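Local coordinates for porin B (Pseudomonas putida, PDB 4GEY), which forms an outer-membrane beta-barrel channel that probably mediates selective uptake of carbohydrates such as glucose, at residues 117-121 against 165-171; 390-396 against 407-412. The protein carries 2 engineered substitutions. Residue numbers count along the deposited sequence, not the author numbering.

Contact 1 (117-121 against 165-171); sequences SSVQE and FQNLAFC. With BGC (beta-D-glucopyranose), chain B.
Glu-121, Gln-166 and Leu-168 lose the most surface where two loops inside the porin meet. Segment 117-121 is irregular, with extended angles at Ser-118 (-154/139) and helical ones at Glu-121 (-50/-32); segment 165-171 is also loop apart from a 3-10 turn at 168-169. CA atoms lie 4.6 Å apart for Val-119 and Asn-167 and 4.5 Å for Glu-121 and Leu-168, close enough for main-chain pairing. Glu-121 N donates to Gln-166 O (2.9 Å), and Leu-168 N to Ser-118 O (2.9 Å, 169°). The extended Gln-166 side chain (chi1 and chi2 both t) adds a third link, NE2 to Val-119 O at 3.0 Å, while NE2 also reaches Val-52 O. Leu-168 points toward 117-121, its CD2 lying 4.2 Å from Glu-121 CB. With chi1 and chi2 both p, Glu-121 folds back so that OE2 comes 3.3 Å from Cys-171 SG, the sulfur of the disulfide to Cys-163, and OE1 forms a salt bridge with Lys-431. Two turns shape the backbone: an ST turn, Gln-120 N to Ser-118 OG (3.2 Å), and an Asx turn, Ala-169 N to Asn-167 OD1 (3.0 Å). That same OD1 accepts from Ser-117 OG at 2.7 Å. The strongest polar partner of Ser-118 is Asn-102. Glu-121 also belongs to the glucose pocket, its carbonyl O accepting from BGC O3 at 2.6 Å. Such inward-folded loops narrowing the lumen are a hallmark of porins. Here they pack against the barrel wall: Val-119 and Gln-120 touch Ala-53 of strand 42-57, Ser-117 meets strands 347-357 and 388-399, and Phe-165 rests on Glu-393.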
loop_
_atom_site.group_PDB
_atom_site.type_symbol
_atom_site.label_atom_id
_atom_site.label_comp_id
_atom_site.label_asym_id
_atom_site.label_seq_id
_atom_site.Cartn_x
_atom_site.Cartn_y
_atom_site.Cartn_z
ATOM N N SER A 117 -6.945 -5.439 6.563
ATOM C CA SER A 117 -6.635 -5.539 5.148
ATOM C C SER A 117 -7.924 -5.393 4.332
ATOM O O SER A 117 -8.988 -5.086 4.873
ATOM C CB SER A 117 -5.945 -6.874 4.836
ATOM O OG SER A 117 -5.480 -6.917 3.493
ATOM N N SER A 118 -7.819 -5.613 3.028
ATOM C CA SER A 118 -8.903 -5.332 2.101
ATOM C C SER A 118 -8.747 -6.240 0.898
ATOM O O SER A 118 -7.629 -6.457 0.411
ATOM C CB SER A 118 -8.855 -3.869 1.655
ATOM O OG SER A 118 -9.576 -3.685 0.452
ATOM N N VAL A 119 -9.859 -6.775 0.412
ATOM C CA VAL A 119 -9.807 -7.737 -0.682
ATOM C C VAL A 119 -9.784 -7.048 -2.035
ATOM O O VAL A 119 -9.753 -7.700 -3.077
ATOM C CB VAL A 119 -10.976 -8.729 -0.617
ATOM C CG1 VAL A 119 -10.924 -9.463 0.689
ATOM C CG2 VAL A 119 -12.310 -8.004 -0.766
ATOM N N GLN A 120 -9.797 -5.720 -2.011
ATOM C CA GLN A 120 -9.680 -4.949 -3.237
ATOM C C GLN A 120 -8.762 -3.763 -2.983
ATOM O O GLN A 120 -9.244 -2.650 -2.747
ATOM C CB GLN A 120 -11.053 -4.467 -3.716
ATOM C CG GLN A 120 -11.945 -5.563 -4.235
ATOM C CD GLN A 120 -13.430 -5.173 -4.238
ATOM O OE1 GLN A 120 -14.159 -5.442 -3.269
ATOM N NE2 GLN A 120 -13.879 -4.546 -5.327
ATOM N N GLU A 121 -7.448 -4.003 -3.041
ATOM C CA GLU A 121 -6.450 -2.980 -2.688
ATOM C C GLU A 121 -6.702 -1.654 -3.388
ATOM O O GLU A 121 -6.395 -0.606 -2.859
ATOM C CB GLU A 121 -5.014 -3.442 -3.001
ATOM C CG GLU A 121 -4.696 -3.682 -4.494
ATOM C CD GLU A 121 -4.280 -2.419 -5.247
ATOM O OE1 GLU A 121 -4.165 -2.457 -6.493
ATOM O OE2 GLU A 121 -4.032 -1.383 -4.597
ATOM N N PHE A 165 -0.561 -8.367 -6.205
ATOM C CA PHE A 165 -1.625 -9.060 -5.475
ATOM C C PHE A 165 -2.873 -8.167 -5.432
ATOM O O PHE A 165 -2.785 -6.969 -5.653
ATOM C CB PHE A 165 -1.184 -9.422 -4.050
ATOM C CG PHE A 165 -0.226 -10.586 -3.976
ATOM C CD1 PHE A 165 1.146 -10.392 -4.122
ATOM C CD2 PHE A 165 -0.696 -11.875 -3.733
ATOM C CE1 PHE A 165 2.029 -11.460 -4.052
ATOM C CE2 PHE A 165 0.183 -12.958 -3.665
ATOM C CZ PHE A 165 1.543 -12.752 -3.820
ATOM N N GLN A 166 -4.039 -8.744 -5.173
ATOM C CA GLN A 166 -5.237 -7.934 -5.054
ATOM C C GLN A 166 -5.448 -7.516 -3.601
ATOM O O GLN A 166 -5.956 -6.423 -3.311
ATOM C CB GLN A 166 -6.461 -8.688 -5.573
ATOM C CG GLN A 166 -7.735 -7.846 -5.564
ATOM C CD GLN A 166 -8.808 -8.388 -6.484
ATOM O OE1 GLN A 166 -8.547 -8.716 -7.645
ATOM N NE2 GLN A 166 -10.025 -8.495 -5.968
ATOM N N ASN A 167 -5.058 -8.404 -2.693
ATOM C CA ASN A 167 -5.222 -8.175 -1.272
ATOM C C ASN A 167 -4.222 -7.133 -0.744
ATOM O O ASN A 167 -3.027 -7.222 -1.005
ATOM C CB ASN A 167 -5.051 -9.493 -0.537
ATOM C CG ASN A 167 -5.469 -9.412 0.907
ATOM O OD1 ASN A 167 -4.775 -8.829 1.743
ATOM N ND2 ASN A 167 -6.600 -10.017 1.219
ATOM N N LEU A 168 -4.728 -6.161 0.009
ATOM C CA LEU A 168 -3.934 -5.033 0.497
ATOM C C LEU A 168 -2.683 -5.468 1.218
ATOM O O LEU A 168 -1.645 -4.842 1.070
ATOM C CB LEU A 168 -4.757 -4.145 1.437
ATOM C CG LEU A 168 -4.758 -2.632 1.206
ATOM C CD1 LEU A 168 -5.122 -1.916 2.493
ATOM C CD2 LEU A 168 -3.451 -2.121 0.642
ATOM N N ALA A 169 -2.782 -6.544 1.990
ATOM C CA ALA A 169 -1.661 -7.034 2.780
ATOM C C ALA A 169 -0.428 -7.362 1.933
ATOM O O ALA A 169 0.682 -7.475 2.472
ATOM C CB ALA A 169 -2.081 -8.261 3.559
ATOM N N PHE A 170 -0.620 -7.543 0.625
ATOM C CA PHE A 170 0.483 -7.917 -0.263
ATOM C C PHE A 170 0.724 -6.880 -1.348
ATOM O O PHE A 170 1.303 -7.173 -2.394
ATOM C CB PHE A 170 0.243 -9.292 -0.906
ATOM C CG PHE A 170 -0.191 -10.327 0.063
ATOM C CD1 PHE A 170 0.696 -10.837 0.991
ATOM C CD2 PHE A 170 -1.494 -10.782 0.064
ATOM C CE1 PHE A 170 0.283 -11.790 1.914
ATOM C CE2 PHE A 170 -1.906 -11.731 0.972
ATOM C CZ PHE A 170 -1.018 -12.228 1.908
ATOM N N CYS A 171 0.277 -5.664 -1.092
ATOM C CA CYS A 171 0.377 -4.610 -2.092
ATOM C C CYS A 171 0.766 -3.280 -1.448
ATOM O O CYS A 171 0.053 -2.771 -0.586
ATOM C CB CYS A 171 -0.947 -4.465 -2.851
ATOM S SG CYS A 171 -1.188 -2.808 -3.552
HETATM C C2 BGC B . -5.985 1.920 -1.256
HETATM C C3 BGC B . -4.708 1.537 -1.678
HETATM C C4 BGC B . -3.682 2.495 -1.273
HETATM C C5 BGC B . -3.674 2.776 0.261
HETATM C C6 BGC B . -2.906 3.824 0.652
HETATM C C1 BGC B . -6.079 2.024 0.177
HETATM O O1 BGC B . -7.364 2.417 0.502
HETATM O O2 BGC B . -6.956 0.934 -1.737
HETATM O O3 BGC B . -4.727 1.380 -3.139
HETATM O O4 BGC B . -2.437 2.030 -1.711
HETATM O O5 BGC B . -5.129 3.010 0.655
HETATM O O6 BGC B . -3.377 5.121 0.494
#

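Contact 2 (390-396 against 407-412); sequences YNAELYY and RPNLQY. With C8E ((hydroxyethyloxy)tri(ethyloxy)octane), chain D; C8E ((hydroxyethyloxy)tri(ethyloxy)octane), chain F; DMU (decyl-beta-D-maltopyranoside), chain L.
This is an antiparallel beta pairing within the hairpin of strands 388-399 and 404-414, part of the wall of the porin barrel. The segment axes approach to 4.6 Å at 161°, and all residues have extended backbones. Ala-392 with Tyr-412 and Leu-394 with Leu-410 are hydrogen-bonded pairs: Ala-392 N to Tyr-412 O and Tyr-412 N to Ala-392 O are both 2.8 Å, Leu-394 N to Leu-410 O is 2.9 Å, and Leu-410 N to Leu-394 O is 2.8 Å. Glu-393 with Gln-411 (CA-CA 4.4 Å) and Tyr-395 with Asn-409 are non-hydrogen-bonded pairs. Pro-408 has no N-H to give, but Pro-408 O accepts from Tyr-396 N at 3.1 Å. On the face of Glu-393, Tyr-395, Asn-409 and Gln-411, side chains pack across the strands: Glu-393 CG lies 4.0 Å from Gln-411 CG, and Tyr-395 CB 3.5 Å from Asn-409 CB. Gln-411 NE2 donates along its own strand to Asn-409 OD1 (3.1 Å), while Gln-411 OE1 accepts from Asn-167 ND2. Arg-407 (chi1 p) lays its CD over the Tyr-395 ring, a CH-pi contact 3.9 Å from the centroid; its NH1 binds Gln-433, and Tyr-395 OH binds Asp-347. The other face bears Ala-392, Leu-394, Leu-410 and Tyr-412 and meets detergent: Leu-410 CD1 is 3.5 Å from C4 of C8E (chain D), and C8E (chain F) O12 lies over the Tyr-412 ring. Polar residues toward the interior loops and apolar or aromatic ones against detergent give the strands the two-faced character of a transmembrane barrel, with detergent probably occupying the place of lipid.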
loop_
_atom_site.group_PDB
_atom_site.type_symbol
_atom_site.label_atom_id
_atom_site.label_comp_id
_atom_site.label_asym_id
_atom_site.label_seq_id
_atom_site.Cartn_x
_atom_site.Cartn_y
_atom_site.Cartn_z
ATOM N N TYR A 390 -5.778 -12.821 9.682
ATOM C CA TYR A 390 -4.862 -13.413 8.716
ATOM C C TYR A 390 -5.407 -13.223 7.307
ATOM O O TYR A 390 -6.623 -13.243 7.097
ATOM C CB TYR A 390 -4.629 -14.902 9.007
ATOM C CG TYR A 390 -3.872 -15.155 10.292
ATOM C CD1 TYR A 390 -4.509 -15.061 11.524
ATOM C CD2 TYR A 390 -2.525 -15.497 10.275
ATOM C CE1 TYR A 390 -3.827 -15.296 12.706
ATOM C CE2 TYR A 390 -1.834 -15.738 11.451
ATOM C CZ TYR A 390 -2.493 -15.632 12.663
ATOM O OH TYR A 390 -1.828 -15.853 13.835
ATOM N N ASN A 391 -4.508 -13.023 6.347
ATOM C CA ASN A 391 -4.905 -12.927 4.949
ATOM C C ASN A 391 -4.039 -13.845 4.130
ATOM O O ASN A 391 -2.849 -14.011 4.429
ATOM C CB ASN A 391 -4.737 -11.506 4.409
ATOM C CG ASN A 391 -5.783 -10.538 4.934
ATOM O OD1 ASN A 391 -6.681 -10.107 4.197
ATOM N ND2 ASN A 391 -5.656 -10.165 6.202
ATOM N N ALA A 392 -4.626 -14.432 3.090
ATOM C CA ALA A 392 -3.846 -15.193 2.127
ATOM C C ALA A 392 -4.393 -15.023 0.715
ATOM O O ALA A 392 -5.611 -14.964 0.505
ATOM C CB ALA A 392 -3.782 -16.659 2.513
ATOM N N GLU A 393 -3.485 -14.940 -0.251
ATOM C CA GLU A 393 -3.878 -14.870 -1.649
ATOM C C GLU A 393 -3.071 -15.843 -2.504
ATOM O O GLU A 393 -1.863 -16.005 -2.338
ATOM C CB GLU A 393 -3.730 -13.434 -2.170
ATOM C CG GLU A 393 -4.141 -13.219 -3.638
ATOM C CD GLU A 393 -4.091 -11.741 -4.066
ATOM O OE1 GLU A 393 -4.130 -10.857 -3.177
ATOM O OE2 GLU A 393 -4.007 -11.460 -5.286
ATOM N N LEU A 394 -3.755 -16.515 -3.411
ATOM C CA LEU A 394 -3.079 -17.264 -4.456
ATOM C C LEU A 394 -3.581 -16.703 -5.786
ATOM O O LEU A 394 -4.794 -16.572 -5.985
ATOM C CB LEU A 394 -3.391 -18.750 -4.332
ATOM C CG LEU A 394 -3.158 -19.585 -5.585
ATOM C CD1 LEU A 394 -1.675 -19.618 -5.910
ATOM C CD2 LEU A 394 -3.749 -21.004 -5.444
ATOM N N TYR A 395 -2.664 -16.337 -6.679
ATOM C CA TYR A 395 -3.087 -15.780 -7.955
ATOM C C TYR A 395 -2.353 -16.366 -9.151
ATOM O O TYR A 395 -1.322 -17.021 -9.003
ATOM C CB TYR A 395 -3.019 -14.240 -7.952
ATOM C CG TYR A 395 -1.632 -13.605 -8.078
ATOM C CD1 TYR A 395 -0.917 -13.667 -9.267
ATOM C CD2 TYR A 395 -1.076 -12.892 -7.032
ATOM C CE1 TYR A 395 0.306 -13.089 -9.396
ATOM C CE2 TYR A 395 0.165 -12.294 -7.155
ATOM C CZ TYR A 395 0.851 -12.401 -8.342
ATOM O OH TYR A 395 2.096 -11.822 -8.500
ATOM N N TYR A 396 -2.895 -16.111 -10.340
ATOM C CA TYR A 396 -2.234 -16.474 -11.592
ATOM C C TYR A 396 -2.334 -15.279 -12.543
ATOM O O TYR A 396 -3.431 -14.814 -12.849
ATOM C CB TYR A 396 -2.856 -17.732 -12.227
ATOM C CG TYR A 396 -2.087 -18.198 -13.446
ATOM C CD1 TYR A 396 -2.188 -17.519 -14.661
ATOM C CD2 TYR A 396 -1.229 -19.301 -13.385
ATOM C CE1 TYR A 396 -1.459 -17.921 -15.776
ATOM C CE2 TYR A 396 -0.498 -19.716 -14.501
ATOM C CZ TYR A 396 -0.618 -19.015 -15.685
ATOM O OH TYR A 396 0.088 -19.389 -16.794
ATOM N N ARG A 407 -5.155 -11.004 -13.838
ATOM C CA ARG A 407 -4.896 -12.035 -12.818
ATOM C C ARG A 407 -6.039 -12.405 -11.903
ATOM O O ARG A 407 -6.352 -11.689 -10.961
ATOM C CB ARG A 407 -3.599 -11.813 -12.011
ATOM C CG ARG A 407 -3.298 -10.427 -11.598
ATOM C CD ARG A 407 -2.122 -10.420 -10.644
ATOM N NE ARG A 407 -0.838 -10.483 -11.331
ATOM C CZ ARG A 407 -0.251 -9.434 -11.902
ATOM N NH1 ARG A 407 -0.846 -8.249 -11.872
ATOM N NH2 ARG A 407 0.922 -9.564 -12.505
ATOM N N PRO A 408 -6.676 -13.544 -12.195
ATOM C CA PRO A 408 -7.610 -14.145 -11.245
ATOM C C PRO A 408 -6.875 -14.515 -9.969
ATOM O O PRO A 408 -5.689 -14.882 -9.998
ATOM C CB PRO A 408 -8.081 -15.413 -11.968
ATOM C CG PRO A 408 -7.083 -15.640 -13.074
ATOM C CD PRO A 408 -6.633 -14.276 -13.472
ATOM N N ASN A 409 -7.578 -14.416 -8.852
ATOM C CA ASN A 409 -6.998 -14.777 -7.574
ATOM C C ASN A 409 -8.020 -15.354 -6.614
ATOM O O ASN A 409 -9.232 -15.194 -6.792
ATOM C CB ASN A 409 -6.297 -13.575 -6.948
ATOM C CG ASN A 409 -7.215 -12.386 -6.787
ATOM O OD1 ASN A 409 -7.730 -12.127 -5.698
ATOM N ND2 ASN A 409 -7.422 -11.648 -7.872
ATOM N N LEU A 410 -7.507 -16.034 -5.598
ATOM C CA LEU A 410 -8.316 -16.611 -4.541
ATOM C C LEU A 410 -7.790 -16.056 -3.235
ATOM O O LEU A 410 -6.598 -16.150 -2.951
ATOM C CB LEU A 410 -8.163 -18.129 -4.538
ATOM C CG LEU A 410 -9.332 -19.039 -4.890
ATOM C CD1 LEU A 410 -8.916 -20.002 -5.981
ATOM C CD2 LEU A 410 -9.744 -19.820 -3.667
ATOM N N GLN A 411 -8.677 -15.482 -2.435
ATOM C CA GLN A 411 -8.283 -14.886 -1.165
ATOM C C GLN A 411 -8.964 -15.570 -0.003
ATOM O O GLN A 411 -10.141 -15.925 -0.095
ATOM C CB GLN A 411 -8.646 -13.411 -1.153
ATOM C CG GLN A 411 -7.761 -12.579 -2.040
ATOM C CD GLN A 411 -8.171 -11.143 -2.036
ATOM O OE1 GLN A 411 -8.095 -10.482 -1.009
ATOM N NE2 GLN A 411 -8.616 -10.642 -3.184
ATOM N N TYR A 412 -8.223 -15.743 1.090
ATOM C CA TYR A 412 -8.743 -16.374 2.297
ATOM C C TYR A 412 -8.444 -15.509 3.498
ATOM O O TYR A 412 -7.308 -15.078 3.691
ATOM C CB TYR A 412 -8.103 -17.743 2.510
ATOM C CG TYR A 412 -8.874 -18.648 3.457
ATOM C CD1 TYR A 412 -10.124 -19.153 3.104
ATOM C CD2 TYR A 412 -8.346 -19.015 4.686
ATOM C CE1 TYR A 412 -10.826 -19.987 3.957
ATOM C CE2 TYR A 412 -9.047 -19.851 5.550
ATOM C CZ TYR A 412 -10.283 -20.333 5.182
ATOM O OH TYR A 412 -10.985 -21.158 6.039
HETATM C C1 C8E D . -11.506 -15.534 -10.663
HETATM C C2 C8E D . -11.620 -16.435 -9.437
HETATM C C3 C8E D . -11.029 -17.813 -9.720
HETATM C C4 C8E D . -9.888 -18.098 -8.747
HETATM C C5 C8E D . -8.509 -17.999 -9.409
HETATM C C6 C8E D . -7.638 -19.235 -9.171
HETATM C C7 C8E D . -6.154 -18.888 -9.072
HETATM C C8 C8E D . -5.375 -20.025 -8.420
HETATM O O9 C8E D . -4.715 -20.854 -9.367
HETATM C C10 C8E D . -3.302 -20.905 -9.224
HETATM C C11 C8E D . -2.739 -22.278 -9.623
HETATM O O12 C8E D . -3.102 -22.681 -10.937
HETATM C C13 C8E D . -2.066 -23.406 -11.597
HETATM C C14 C8E D . -2.179 -23.332 -13.129
HETATM O O15 C8E D . -1.613 -24.476 -13.752
HETATM C C16 C8E D . -0.637 -24.169 -14.735
HETATM C C17 C8E D . -1.034 -24.657 -16.132
HETATM O O18 C8E D . -0.034 -24.320 -17.085
HETATM C C19 C8E D . 0.605 -25.422 -17.708
HETATM C C20 C8E D . 1.075 -24.994 -19.097
HETATM O O21 C8E D . 0.941 -26.033 -20.042
HETATM C C7 C8E F . -5.464 -18.608 -0.551
HETATM C C8 C8E F . -6.738 -19.356 -0.930
HETATM O O9 C8E F . -6.759 -20.581 -0.233
HETATM C C10 C8E F . -8.036 -20.954 0.240
HETATM C C11 C8E F . -7.923 -22.243 1.052
HETATM O O12 C8E F . -9.163 -22.557 1.649
HETATM C C13 C8E F . -8.977 -23.214 2.888
HETATM C C14 C8E F . -10.265 -23.853 3.405
HETATM O O15 C8E F . -9.909 -24.948 4.224
HETATM C C16 C8E F . -9.986 -24.676 5.610
HETATM C C17 C8E F . -11.441 -24.554 6.057
HETATM O O18 C8E F . -12.030 -25.836 6.054
HETATM C C19 C8E F . -12.050 -26.433 7.332
HETATM C C20 C8E F . -13.082 -27.555 7.313
HETATM O O21 C8E F . -13.392 -27.885 5.972
HETATM C C1 DMU L . -6.303 -17.162 16.599
HETATM C C2 DMU L . -6.771 -16.419 17.749
HETATM C C3 DMU L . -7.398 -17.106 18.909
HETATM C C4 DMU L . -7.075 -18.614 19.014
HETATM O O5 DMU L . -7.164 -19.211 17.592
HETATM C C6 DMU L . -6.201 -18.616 16.701
HETATM O O7 DMU L . -6.975 -16.486 20.147
HETATM O O16 DMU L . -6.275 -19.278 15.429
HETATM C C18 DMU L . -5.068 -19.771 14.845
HETATM C C19 DMU L . -5.087 -20.125 13.335
HETATM C C22 DMU L . -4.315 -19.226 12.302
HETATM C C25 DMU L . -4.410 -19.649 10.834
HETATM C C28 DMU L . -3.979 -18.709 9.726
HETATM C C31 DMU L . -4.576 -18.947 8.354
HETATM C C34 DMU L . -3.980 -18.262 7.143
HETATM C C37 DMU L . -4.898 -17.815 6.048
HETATM O O49 DMU L . -4.970 -16.591 16.256
HETATM O O55 DMU L . -7.591 -15.299 17.253
HETATM C C57 DMU L . -7.875 -19.299 19.865
HETATM O O61 DMU L . -8.202 -20.601 19.518
HETATM C C5 DMU L . -7.620 -16.240 22.452
HETATM C C7 DMU L . -8.375 -17.217 23.172
HETATM C C8 DMU L . -9.827 -17.082 23.003
HETATM C C9 DMU L . -10.268 -17.201 21.518
HETATM O O1 DMU L . -9.232 -16.542 20.595
HETATM C C10 DMU L . -7.957 -16.017 21.037
HETATM O O2 DMU L . -10.486 -18.080 23.726
HETATM O O3 DMU L . -6.193 -16.559 22.586
HETATM O O4 DMU L . -8.039 -17.073 24.586
HETATM C C11 DMU L . -11.440 -16.631 21.313
HETATM O O6 DMU L . -11.962 -16.672 20.033
#

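In the fold
The two contacts follow one another along the chain, contact 1 closing before contact 2 opens, and their centres are about 9 Å apart. The centre of contact 1 lies about 8 Å from the centre of the chain, between loops folded into the lumen, and that of contact 2 about 16 Å, in the antiparallel barrel sheet. They meet directly through Glu-393, whose OE1 lies 2.7 Å from Asn-167 N and whose OE2 lies 2.7 Å from Gln-166 N, both probable hydrogen bonds. Gln-411 and Asn-409 make further polar links to the same loops. The wall thus holds loop 165-171, which pairs with the loop bringing Glu-121 to the glucose pocket, consistent with a selective sugar channel.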